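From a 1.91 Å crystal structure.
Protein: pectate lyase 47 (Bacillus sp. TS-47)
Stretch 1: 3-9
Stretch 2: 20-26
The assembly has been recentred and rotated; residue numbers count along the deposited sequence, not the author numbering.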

# COMPACT_ATOMS: atom_id res chain seq x y z
N LEU A 3 2.12 7.44 -23.35
CA LEU A 3 2.03 7.52 -21.90
C LEU A 3 3.12 6.67 -21.26
O LEU A 3 3.67 7.01 -20.21
N GLY A 4 3.44 5.55 -21.91
CA GLY A 4 4.47 4.66 -21.40
C GLY A 4 5.85 5.27 -21.52
O GLY A 4 6.82 4.78 -20.94
N HIS A 5 5.94 6.35 -22.29
CA HIS A 5 7.21 7.05 -22.50
C HIS A 5 7.47 8.10 -21.42
O HIS A 5 8.59 8.61 -21.31
N GLU A 6 6.45 8.44 -20.65
CA GLU A 6 6.58 9.44 -19.59
C GLU A 6 7.38 8.93 -18.40
O GLU A 6 7.24 7.78 -17.99
N VAL A 7 8.23 9.80 -17.86
CA VAL A 7 9.05 9.43 -16.71
C VAL A 7 8.88 10.42 -15.57
O VAL A 7 8.24 11.46 -15.72
N LEU A 8 9.45 10.07 -14.43
CA LEU A 8 9.39 10.90 -13.23
C LEU A 8 10.14 12.22 -13.43
O LEU A 8 11.26 12.24 -13.93
N LYS A 9 9.52 13.33 -13.02
CA LYS A 9 10.16 14.64 -13.14
C LYS A 9 11.48 14.62 -12.38
O LYS A 9 11.64 13.88 -11.40
N GLY A 20 17.23 9.15 -11.24
CA GLY A 20 15.78 9.19 -11.23
C GLY A 20 15.11 7.89 -11.62
O GLY A 20 15.73 6.83 -11.63
N THR A 21 13.83 7.98 -11.96
CA THR A 21 13.05 6.81 -12.34
C THR A 21 12.49 6.97 -13.75
O THR A 21 11.74 7.90 -14.04
N THR A 22 12.86 6.03 -14.62
CA THR A 22 12.42 6.06 -16.00
C THR A 22 11.62 4.81 -16.38
O THR A 22 11.08 4.73 -17.48
N GLY A 23 11.55 3.85 -15.47
CA GLY A 23 10.82 2.62 -15.75
C GLY A 23 11.28 1.98 -17.04
O GLY A 23 12.47 1.82 -17.27
N GLY A 24 10.33 1.61 -17.90
CA GLY A 24 10.68 0.99 -19.16
C GLY A 24 10.59 1.95 -20.34
O GLY A 24 10.42 1.52 -21.48
N ALA A 25 10.72 3.24 -20.06
CA ALA A 25 10.63 4.27 -21.08
C ALA A 25 11.54 4.06 -22.29
O ALA A 25 11.15 4.35 -23.42
N MET A 26 12.76 3.57 -22.06
CA MET A 26 13.71 3.34 -23.16
C MET A 26 13.52 1.99 -23.84
O MET A 26 14.43 1.51 -24.52

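The contact is small, 291 Å² of buried surface with both sides summed, and its side-chain part rests on Val7 and Leu8, beside one backbone hydrogen bond. Leu3 begins the 3-10 segment out of reach of stretch 2; its t,p side chain stays more than 10 Å away. Its carbonyl accepts from Glu6 N, 3.2 Å from Leu3 O, within the stretch. Gly4 and His5 offer backbone: Gly4 O lies 3.8 Å from Ala25 CA, and His5 O lies 3.8 Å from Ala25 CB. The His5 side chain (chi1 m) starts away from stretch 2, as does that of Glu6, also m, whose OE1 is hydrogen-bonded elsewhere in the structure.

Val7 is the first side chain to point in. With chi1 at m, its CG1 reaches Ala25 CB at 3.5 Å and Thr22 CA at 3.6 Å, while Val7 CB rests 3.6 Å from Thr21 O. A type II' turn from Thr22 to Ala25, closed by Ala25 N to Thr22 O at 3.0 Å, brings both of CG1's partners to the same methyl. Thr22, at p, has its hydroxyl satisfied elsewhere.

Leu8 also points toward stretch 2, but polar and apolar contacts meet here. Its backbone N donates to Thr21 O at 3.2 Å, with an angle of 155°, and its t,p side chain places CD2 4.1 Å from both Thr21 CB and Thr21 OG1. The CA-to-CB bond of Thr21 points sideways, with chi1 at m and the hydroxyl bonded elsewhere. A water extends the backbone pairing: it donates to Leu8 O at 2.7 Å and accepts a weak bond from Thr21 N at 3.1 Å. Lys9 then turns away, its NZ bonded elsewhere. The rule is economical: two consecutive apolar residues point in, Val7 against the ends of the turn and Leu8 against Thr21, where its backbone N also bonds.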

# COMPACT_ATOMS: atom_id res chain seq x y z
CB LEU A 3 0.66 7.07 -21.41
CG LEU A 3 0.43 7.09 -19.90
CD1 LEU A 3 0.83 8.45 -19.33
CD2 LEU A 3 -1.03 6.79 -19.61
CB HIS A 5 7.22 7.71 -23.88
CG HIS A 5 7.56 6.78 -25.00
ND1 HIS A 5 7.10 5.48 -25.05
CD2 HIS A 5 8.30 6.96 -26.11
CE1 HIS A 5 7.55 4.90 -26.15
NE2 HIS A 5 8.28 5.77 -26.81
CB GLU A 6 5.20 9.90 -19.12
CG GLU A 6 4.55 10.93 -20.03
CD GLU A 6 3.15 11.31 -19.58
OE1 GLU A 6 2.90 11.31 -18.36
OE2 GLU A 6 2.30 11.61 -20.45
CB VAL A 7 10.54 9.34 -17.09
CG1 VAL A 7 10.73 8.35 -18.24
CG2 VAL A 7 11.07 10.72 -17.49
CB LEU A 8 10.00 10.15 -12.05
CG LEU A 8 9.92 10.84 -10.69
CD1 LEU A 8 8.51 10.72 -10.15
CD2 LEU A 8 10.92 10.20 -9.73
CB LYS A 9 9.25 15.74 -12.58
CG LYS A 9 7.93 15.90 -13.32
CD LYS A 9 6.79 15.21 -12.57
CE LYS A 9 7.04 13.72 -12.39
NZ LYS A 9 6.01 13.02 -11.61
CB THR A 21 11.90 6.59 -11.34
OG1 THR A 21 12.45 6.46 -10.03
CG2 THR A 21 11.12 5.33 -11.68
CB THR A 22 13.62 6.18 -16.96
OG1 THR A 22 14.53 5.10 -16.72
CG2 THR A 22 14.34 7.51 -16.74
CB ALA A 25 10.90 5.65 -20.47
CB MET A 26 15.15 3.44 -22.64
CG MET A 26 15.56 4.82 -22.14
SD MET A 26 17.25 4.84 -21.52
CE MET A 26 18.16 5.25 -23.02
O HOH W 1 13.47 10.68 -13.50